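Local structure of cysteine hydrolase (Pseudomonas syringae pv. phaseolicola 1448A, 3IRV) at residues A[30-36]-A[100-105]; A[27-31]-A[147-153]. The protein probably acts as a hydrolase of the isochorismatase family of cysteine hydrolases, although its substrate has not been established. All blocks are in the same frame, centred on the assembly; numbering follows the deposited sequence.

Contacts 1 and 2 illustrate how one strand end can serve both a probable active site and the packing of a neighbouring loop. Their centres lie about 11 Å apart, and both draw on the end of strand 23-28 and the chain just after it, sharing Met-30 and Gln-31. Contact 2 is deeply buried and joins the strand end to helix 149-162, bringing Asp-29 near Cys-152. Contact 1 lies farther out, with helix 32-35 against the loop 100-105. Phe-34 bridges them: its CD2 approaches Asp-29 O at 3.3 Å, and its CB lies 3.8 Å from Thr-147 CG2. The helix of contact 1 thus packs directly against the backbone of the probable site.

Contact 1. Residues A[30-36]-A[100-105]; sequences MQKVFCE and PDVEVI
Ile-105, Lys-32 and Asp-101 bury the most surface where helix 32-35, just beyond strand 23-28 of the parallel sheet in this isochorismatase-type alpha/beta fold, meets the loop 100-105. The backbones share a single antiparallel bridge, with Gln-31 and Val-104 as a non-hydrogen-bonded pair. One flanking bond runs from Ile-105 N to Met-30 O (3.0 Å); the other runs from Lys-32 N to Glu-103 O (2.9 Å).

Ile-105 fills the angle between bridge and helix. Its CG1 sits between backbone N and carbonyl carbon (chi1 59°) and rests on Met-30 O, while the CG2 branch presses on Cys-35 CB at 3.5 Å. Val-50 of helix 50-62 also packs on this isoleucine. Lys-32 sends its CG past Glu-103 O and then runs extended (chi2 172°), carrying NZ to two waters. One water donates to Pro-100 O and the other to Val-104 O, so the ammonium group links Pro-100 and Val-104 through solvent. Lys-32 NZ stays 5.9 Å from Asp-101 OD1, too far for a direct salt bridge.

Asp-101 works mainly through its backbone: its carbonyl oxygen receives Val-33 N at 2.8 Å in the short helix, and its CB lies against Val-33 CB. Beside it, Gln-31 gives NE2 to Val-102 O (2.9 Å), close to its own amide plane, and takes a bond on OE1 from His-72 N; bonds at both ends fix the rotation of the amide. On the outer side the carboxylates of Glu-36 and Asp-101 cross with planes 80° apart. Glu-36 OE1 and Asp-101 OD1 approach to 3.7 Å, and one water donates to both Glu-36 OE1 and Asp-101 OD2, the latter at 2.6 Å.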
ATOM      1  N   MET A  30      -1.583   9.557 -15.426  1.00 11.15           N
ATOM      2  CA  MET A  30      -1.072  10.803 -16.028  1.00 12.34           C
ATOM      3  C   MET A  30      -2.192  11.564 -16.758  1.00 11.41           C
ATOM      4  O   MET A  30      -2.133  11.833 -17.967  1.00 13.90           O
ATOM      5  CB  MET A  30       0.210  10.557 -16.838  1.00 11.15           C
ATOM      6  CG  MET A  30       1.414  10.169 -15.936  1.00 15.96           C
ATOM      7  SD  MET A  30       1.925  11.425 -14.709  1.00  6.77           S
ATOM      8  CE  MET A  30       2.831  12.551 -15.869  1.00 15.80           C
ATOM      9  N   GLN A  31      -3.178  11.950 -15.953  1.00 13.23           N
ATOM     10  CA  GLN A  31      -4.419  12.567 -16.417  1.00 12.25           C
ATOM     11  C   GLN A  31      -4.362  14.062 -16.168  1.00 12.45           C
ATOM     12  O   GLN A  31      -3.647  14.544 -15.253  1.00 13.80           O
ATOM     13  CB  GLN A  31      -5.604  11.969 -15.648  1.00 11.73           C
ATOM     14  CG  GLN A  31      -5.839  10.480 -15.930  1.00 11.26           C
ATOM     15  CD  GLN A  31      -6.727   9.851 -14.907  1.00 13.74           C
ATOM     16  OE1 GLN A  31      -6.231   9.305 -13.912  1.00 13.21           O
ATOM     17  NE2 GLN A  31      -8.053   9.953 -15.099  1.00 11.83           N
ATOM     18  N   LYS A  32      -5.150  14.821 -16.950  1.00 11.97           N
ATOM     19  CA  LYS A  32      -5.114  16.293 -16.796  1.00 14.50           C
ATOM     20  C   LYS A  32      -5.457  16.773 -15.375  1.00 13.65           C
ATOM     21  O   LYS A  32      -4.903  17.765 -14.891  1.00 16.68           O
ATOM     22  CB  LYS A  32      -6.058  16.941 -17.815  1.00 14.73           C
ATOM     23  CG  LYS A  32      -5.622  16.666 -19.232  1.00 13.06           C
ATOM     24  CD  LYS A  32      -6.652  17.127 -20.253  1.00 17.97           C
ATOM     25  CE  LYS A  32      -6.006  17.266 -21.607  1.00 36.77           C
ATOM     26  NZ  LYS A  32      -6.986  17.241 -22.734  1.00 35.96           N
ATOM     27  N   VAL A  33      -6.362  16.058 -14.696  1.00 11.95           N
ATOM     28  CA  VAL A  33      -6.778  16.408 -13.346  1.00 12.93           C
ATOM     29  C   VAL A  33      -5.597  16.421 -12.324  1.00 15.84           C
ATOM     30  O   VAL A  33      -5.624  17.195 -11.347  1.00 15.49           O
ATOM     31  CB  VAL A  33      -7.948  15.482 -12.902  1.00 14.59           C
ATOM     32  CG1 VAL A  33      -7.471  14.040 -12.801  1.00 13.74           C
ATOM     33  CG2 VAL A  33      -8.614  15.974 -11.617  1.00 15.53           C
ATOM     34  N   PHE A  34      -4.560  15.607 -12.587  1.00 14.19           N
ATOM     35  CA  PHE A  34      -3.332  15.586 -11.759  1.00 14.33           C
ATOM     36  C   PHE A  34      -2.181  16.406 -12.343  1.00 17.07           C
ATOM     37  O   PHE A  34      -1.318  16.853 -11.597  1.00 15.86           O
ATOM     38  CB  PHE A  34      -2.832  14.155 -11.558  1.00 14.48           C
ATOM     39  CG  PHE A  34      -3.860  13.242 -10.959  1.00 17.37           C
ATOM     40  CD1 PHE A  34      -4.188  13.345  -9.614  1.00 23.25           C
ATOM     41  CD2 PHE A  34      -4.483  12.259 -11.731  1.00 12.90           C
ATOM     42  CE1 PHE A  34      -5.147  12.489  -9.054  1.00 25.42           C
ATOM     43  CE2 PHE A  34      -5.436  11.420 -11.197  1.00 20.72           C
ATOM     44  CZ  PHE A  34      -5.782  11.526  -9.863  1.00 21.93           C
ATOM     45  N   CYS A  35      -2.174  16.595 -13.666  1.00 14.92           N
ATOM     46  CA  CYS A  35      -1.014  17.169 -14.342  1.00 13.14           C
ATOM     47  C   CYS A  35      -1.156  18.641 -14.750  1.00 19.46           C
ATOM     48  O   CYS A  35      -0.145  19.323 -14.963  1.00 20.83           O
ATOM     49  CB  CYS A  35      -0.658  16.343 -15.575  1.00 16.22           C
ATOM     50  SG  CYS A  35      -0.115  14.676 -15.149  1.00 17.80           S
ATOM     51  N   GLU A  36      -2.384  19.127 -14.918  1.00 16.86           N
ATOM     52  CA  GLU A  36      -2.552  20.549 -15.283  1.00 18.73           C
ATOM     53  C   GLU A  36      -2.675  21.401 -14.039  1.00 17.66           C
ATOM     54  O   GLU A  36      -3.325  21.004 -13.079  1.00 19.28           O
ATOM     55  CB  GLU A  36      -3.808  20.732 -16.125  1.00 19.72           C
ATOM     56  CG  GLU A  36      -3.700  20.031 -17.438  1.00 23.32           C
ATOM     57  CD  GLU A  36      -4.853  20.344 -18.372  1.00 40.90           C
ATOM     58  OE1 GLU A  36      -5.938  20.779 -17.904  1.00 40.69           O
ATOM     59  OE2 GLU A  36      -4.662  20.134 -19.585  1.00 40.35           O
ATOM     60  N   PRO A 100     -13.693  16.491 -18.710  1.00 14.41           N
ATOM     61  CA  PRO A 100     -12.540  16.568 -19.626  1.00 12.25           C
ATOM     62  C   PRO A 100     -11.188  16.238 -18.984  1.00 13.29           C
ATOM     63  O   PRO A 100     -10.288  15.739 -19.662  1.00 15.17           O
ATOM     64  CB  PRO A 100     -12.525  18.045 -20.059  1.00 15.20           C
ATOM     65  CG  PRO A 100     -13.920  18.497 -19.913  1.00 17.10           C
ATOM     66  CD  PRO A 100     -14.494  17.736 -18.733  1.00 14.78           C
ATOM     67  N   ASP A 101     -11.045  16.543 -17.703  1.00 14.48           N
ATOM     68  CA  ASP A 101      -9.748  16.365 -17.058  1.00 15.24           C
ATOM     69  C   ASP A 101      -9.375  14.927 -16.700  1.00 15.16           C
ATOM     70  O   ASP A 101      -8.244  14.688 -16.233  1.00 14.00           O
ATOM     71  CB  ASP A 101      -9.561  17.308 -15.866  1.00 15.21           C
ATOM     72  CG  ASP A 101      -9.286  18.760 -16.318  1.00 26.65           C
ATOM     73  OD1 ASP A 101      -9.122  19.029 -17.550  1.00 23.25           O
ATOM     74  OD2 ASP A 101      -9.236  19.644 -15.443  1.00 25.72           O
ATOM     75  N   VAL A 102     -10.270  13.972 -16.966  1.00 14.28           N
ATOM     76  CA  VAL A 102      -9.870  12.558 -16.740  1.00 12.67           C
ATOM     77  C   VAL A 102      -9.020  12.013 -17.886  1.00 12.40           C
ATOM     78  O   VAL A 102      -8.499  10.902 -17.802  1.00 13.95           O
ATOM     79  CB  VAL A 102     -11.061  11.582 -16.497  1.00 13.72           C
ATOM     80  CG1 VAL A 102     -11.887  12.003 -15.277  1.00 12.76           C
ATOM     81  CG2 VAL A 102     -11.939  11.424 -17.754  1.00 13.26           C
ATOM     82  N   GLU A 103      -8.906  12.767 -18.974  1.00 12.54           N
ATOM     83  CA  GLU A 103      -8.120  12.294 -20.125  1.00 14.14           C
ATOM     84  C   GLU A 103      -6.619  12.361 -19.855  1.00 14.30           C
ATOM     85  O   GLU A 103      -6.141  13.260 -19.151  1.00 14.20           O
ATOM     86  CB  GLU A 103      -8.454  13.133 -21.370  1.00 15.60           C
ATOM     87  CG  GLU A 103      -9.937  13.131 -21.762  1.00 12.18           C
ATOM     88  CD  GLU A 103     -10.473  11.746 -22.172  1.00 18.14           C
ATOM     89  OE1 GLU A 103      -9.679  10.869 -22.633  1.00 17.97           O
ATOM     90  OE2 GLU A 103     -11.711  11.519 -22.030  1.00 18.39           O
ATOM     91  N   VAL A 104      -5.879  11.402 -20.422  1.00 14.13           N
ATOM     92  CA  VAL A 104      -4.412  11.424 -20.371  1.00 13.65           C
ATOM     93  C   VAL A 104      -3.865  12.678 -21.068  1.00 14.39           C
ATOM     94  O   VAL A 104      -4.390  13.102 -22.106  1.00 14.15           O
ATOM     95  CB  VAL A 104      -3.817  10.151 -21.018  1.00 12.76           C
ATOM     96  CG1 VAL A 104      -2.279  10.222 -21.113  1.00 13.93           C
ATOM     97  CG2 VAL A 104      -4.272   8.888 -20.222  1.00 12.83           C
ATOM     98  N   ILE A 105      -2.841  13.285 -20.478  1.00 17.42           N
ATOM     99  CA  ILE A 105      -2.235  14.467 -21.072  1.00 13.12           C
ATOM    100  C   ILE A 105      -1.712  14.225 -22.486  1.00 14.52           C
ATOM    101  O   ILE A 105      -1.185  13.149 -22.812  1.00 16.07           O
ATOM    102  CB  ILE A 105      -1.108  15.058 -20.186  1.00 16.19           C
ATOM    103  CG1 ILE A 105       0.008  14.036 -19.931  1.00 14.45           C
ATOM    104  CG2 ILE A 105      -1.678  15.527 -18.867  1.00 16.95           C
ATOM    105  CD1 ILE A 105       1.219  14.694 -19.187  1.00 12.81           C
TER
HETATM  106  O   HOH W   1      -9.772  16.658 -22.131  1.00 18.93           O
HETATM  107  O   HOH W   2      -5.393  14.863 -23.768  1.00 34.40           O
HETATM  108  O   HOH W   3      -7.522  21.555 -15.742  1.00 48.41           O

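Contact 2. Residues A[27-31]-A[147-153]; sequences VVDMQ and TVTNVCC
The probable active site is built here, where Asp-29 at the end of strand 23-28 faces Cys-152 near the start of helix 149-162. Asp-29 OD2 lies 3.3 Å from Cys-152 SG and also forms a salt bridge with Lys-119, an arrangement consistent with the Asp-Lys-Cys catalytic triad of the family. A water donates to Asp-29 OD2 (2.8 Å) and to Thr-147 O (3.1 Å), linking the carboxylate to the chain that leads into the helix. Asp-29, just past the strand, has a left-handed backbone conformation, and its CB lies alongside Thr-147 O.

The two chains are joined by a hydrogen bond from Thr-147 N to Val-28 O at 3.0 Å, which extends the parallel pairing of strands 23-28 and 141-147 to their ends. Val-28 packs against both cysteines. Val-28 CG1, anti to the backbone nitrogen (chi1 -176°), reaches Cys-152 CB at 3.6 Å, and Val-28 CB meets Cys-153 SG at 3.8 Å. Beyond this hydrogen bond, Thr-147 turns its methyl CG2 to Asp-29 O, 3.6 Å away, and its hydroxyl to Ala-175 O.

A cis peptide joins Thr-147 to Val-148 and turns the chain sharply into the helix. Val-148 O then accepts from Val-151 N and Cys-153 N, which approach from opposite faces of its carbonyl plane; the second bond closes the wide, pi-type turn at 149-153, which contains Cys-152. On the outer side of this turn, Asn-150 O is bonded by Arg-158 of the second subunit. A cis peptide just ahead of a helix that presents a cysteine to an aspartate and a lysine at the strand ends is characteristic of the isochorismatase-like cysteine hydrolase fold.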
ATOM      1  N   VAL A  27       1.812   3.243 -16.853  1.00 11.87           N
ATOM      2  CA  VAL A  27       1.817   4.704 -16.672  1.00  9.86           C
ATOM      3  C   VAL A  27       0.605   5.073 -15.813  1.00 14.70           C
ATOM      4  O   VAL A  27      -0.553   5.026 -16.278  1.00 13.51           O
ATOM      5  CB  VAL A  27       1.727   5.449 -18.029  1.00 11.10           C
ATOM      6  CG1 VAL A  27       1.847   6.933 -17.796  1.00 13.86           C
ATOM      7  CG2 VAL A  27       2.841   4.961 -19.014  1.00 12.31           C
ATOM      8  N   VAL A  28       0.874   5.383 -14.549  1.00 12.09           N
ATOM      9  CA  VAL A  28      -0.208   5.554 -13.581  1.00 11.39           C
ATOM     10  C   VAL A  28      -0.775   6.973 -13.575  1.00 13.74           C
ATOM     11  O   VAL A  28      -0.070   7.927 -13.183  1.00 11.78           O
ATOM     12  CB  VAL A  28       0.277   5.193 -12.164  1.00 13.20           C
ATOM     13  CG1 VAL A  28      -0.893   5.288 -11.159  1.00 11.86           C
ATOM     14  CG2 VAL A  28       0.959   3.793 -12.163  1.00 10.18           C
ATOM     15  N   ASP A  29      -2.036   7.102 -14.005  1.00 13.64           N
ATOM     16  CA  ASP A  29      -2.860   8.289 -13.771  1.00 10.06           C
ATOM     17  C   ASP A  29      -2.214   9.602 -14.254  1.00 12.09           C
ATOM     18  O   ASP A  29      -2.315  10.641 -13.585  1.00 12.35           O
ATOM     19  CB  ASP A  29      -3.235   8.377 -12.284  1.00 11.81           C
ATOM     20  CG  ASP A  29      -4.188   7.260 -11.867  1.00 15.27           C
ATOM     21  OD1 ASP A  29      -4.601   6.476 -12.757  1.00 16.78           O
ATOM     22  OD2 ASP A  29      -4.478   7.158 -10.659  1.00 19.73           O
ATOM     23  N   MET A  30      -1.583   9.557 -15.426  1.00 11.15           N
ATOM     24  CA  MET A  30      -1.072  10.803 -16.028  1.00 12.34           C
ATOM     25  C   MET A  30      -2.192  11.564 -16.758  1.00 11.41           C
ATOM     26  O   MET A  30      -2.133  11.833 -17.967  1.00 13.90           O
ATOM     27  CB  MET A  30       0.210  10.557 -16.838  1.00 11.15           C
ATOM     28  CG  MET A  30       1.414  10.169 -15.936  1.00 15.96           C
ATOM     29  SD  MET A  30       1.925  11.425 -14.709  1.00  6.77           S
ATOM     30  CE  MET A  30       2.831  12.551 -15.869  1.00 15.80           C
ATOM     31  N   GLN A  31      -3.178  11.950 -15.953  1.00 13.23           N
ATOM     32  CA  GLN A  31      -4.419  12.567 -16.417  1.00 12.25           C
ATOM     33  C   GLN A  31      -4.362  14.062 -16.168  1.00 12.45           C
ATOM     34  O   GLN A  31      -3.647  14.544 -15.253  1.00 13.80           O
ATOM     35  CB  GLN A  31      -5.604  11.969 -15.648  1.00 11.73           C
ATOM     36  CG  GLN A  31      -5.839  10.480 -15.930  1.00 11.26           C
ATOM     37  CD  GLN A  31      -6.727   9.851 -14.907  1.00 13.74           C
ATOM     38  OE1 GLN A  31      -6.231   9.305 -13.912  1.00 13.21           O
ATOM     39  NE2 GLN A  31      -8.053   9.953 -15.099  1.00 11.83           N
ATOM     40  N   THR A 147       1.791   9.031 -11.176  1.00 13.04           N
ATOM     41  CA  THR A 147       1.491   9.796  -9.958  1.00 12.56           C
ATOM     42  C   THR A 147       0.225   9.162  -9.309  1.00 14.92           C
ATOM     43  O   THR A 147      -0.574   8.568 -10.037  1.00 13.74           O
ATOM     44  CB  THR A 147       1.275  11.325 -10.320  1.00 14.62           C
ATOM     45  OG1 THR A 147       1.409  12.158  -9.154  1.00 14.45           O
ATOM     46  CG2 THR A 147      -0.120  11.565 -10.943  1.00 13.64           C
ATOM     47  N   VAL A 148       0.010   9.237  -7.979  1.00 13.87           N
ATOM     48  CA  VAL A 148       0.905   9.828  -6.982  1.00 14.05           C
ATOM     49  C   VAL A 148       1.799   8.737  -6.377  1.00 14.61           C
ATOM     50  O   VAL A 148       1.326   7.631  -6.068  1.00 12.76           O
ATOM     51  CB  VAL A 148       0.075  10.572  -5.886  1.00 13.02           C
ATOM     52  CG1 VAL A 148       0.965  11.222  -4.845  1.00 18.00           C
ATOM     53  CG2 VAL A 148      -0.850  11.617  -6.539  1.00 18.31           C
ATOM     54  N   THR A 149       3.085   9.050  -6.201  1.00 13.48           N
ATOM     55  CA  THR A 149       4.080   8.041  -5.815  1.00 11.82           C
ATOM     56  C   THR A 149       3.605   7.103  -4.731  1.00 13.45           C
ATOM     57  O   THR A 149       3.663   5.881  -4.897  1.00 13.67           O
ATOM     58  CB  THR A 149       5.405   8.696  -5.372  1.00 14.51           C
ATOM     59  OG1 THR A 149       5.861   9.562  -6.426  1.00 14.40           O
ATOM     60  CG2 THR A 149       6.463   7.630  -5.073  1.00 18.16           C
ATOM     61  N   ASN A 150       3.142   7.676  -3.622  1.00 10.79           N
ATOM     62  CA  ASN A 150       2.848   6.869  -2.427  1.00 13.19           C
ATOM     63  C   ASN A 150       1.410   6.360  -2.405  1.00 14.73           C
ATOM     64  O   ASN A 150       1.030   5.598  -1.497  1.00 13.81           O
ATOM     65  CB  ASN A 150       3.094   7.679  -1.158  1.00 14.03           C
ATOM     66  CG  ASN A 150       2.216   8.902  -1.083  1.00 13.36           C
ATOM     67  OD1 ASN A 150       2.128   9.683  -2.050  1.00 15.54           O
ATOM     68  ND2 ASN A 150       1.575   9.097   0.059  1.00 16.53           N
ATOM     69  N   VAL A 151       0.605   6.796  -3.375  1.00 14.98           N
ATOM     70  CA  VAL A 151      -0.811   6.483  -3.341  1.00 13.88           C
ATOM     71  C   VAL A 151      -1.112   5.513  -4.478  1.00 13.44           C
ATOM     72  O   VAL A 151      -0.942   4.311  -4.290  1.00 14.17           O
ATOM     73  CB  VAL A 151      -1.707   7.733  -3.352  1.00 12.85           C
ATOM     74  CG1 VAL A 151      -3.159   7.327  -3.091  1.00 15.70           C
ATOM     75  CG2 VAL A 151      -1.263   8.754  -2.269  1.00 12.18           C
ATOM     76  N   CYS A 152      -1.500   6.003  -5.655  1.00 11.74           N
ATOM     77  CA  CYS A 152      -1.808   5.063  -6.742  1.00 11.11           C
ATOM     78  C   CYS A 152      -0.592   4.283  -7.241  1.00 11.22           C
ATOM     79  O   CYS A 152      -0.712   3.091  -7.548  1.00 13.09           O
ATOM     80  CB  CYS A 152      -2.431   5.784  -7.915  1.00 13.57           C
ATOM     81  SG  CYS A 152      -4.015   6.515  -7.424  1.00 21.46           S
ATOM     82  N   CYS A 153       0.582   4.927  -7.339  1.00 10.61           N
ATOM     83  CA  CYS A 153       1.765   4.191  -7.805  1.00  9.89           C
ATOM     84  C   CYS A 153       2.130   3.100  -6.784  1.00 12.95           C
ATOM     85  O   CYS A 153       2.216   1.906  -7.143  1.00 12.53           O
ATOM     86  CB  CYS A 153       2.946   5.141  -8.052  1.00  9.97           C
ATOM     87  SG  CYS A 153       2.470   6.381  -9.260  1.00 13.87           S
TER
HETATM   88  O   HOH W   4      -3.480   9.133  -8.999  1.00 31.60           O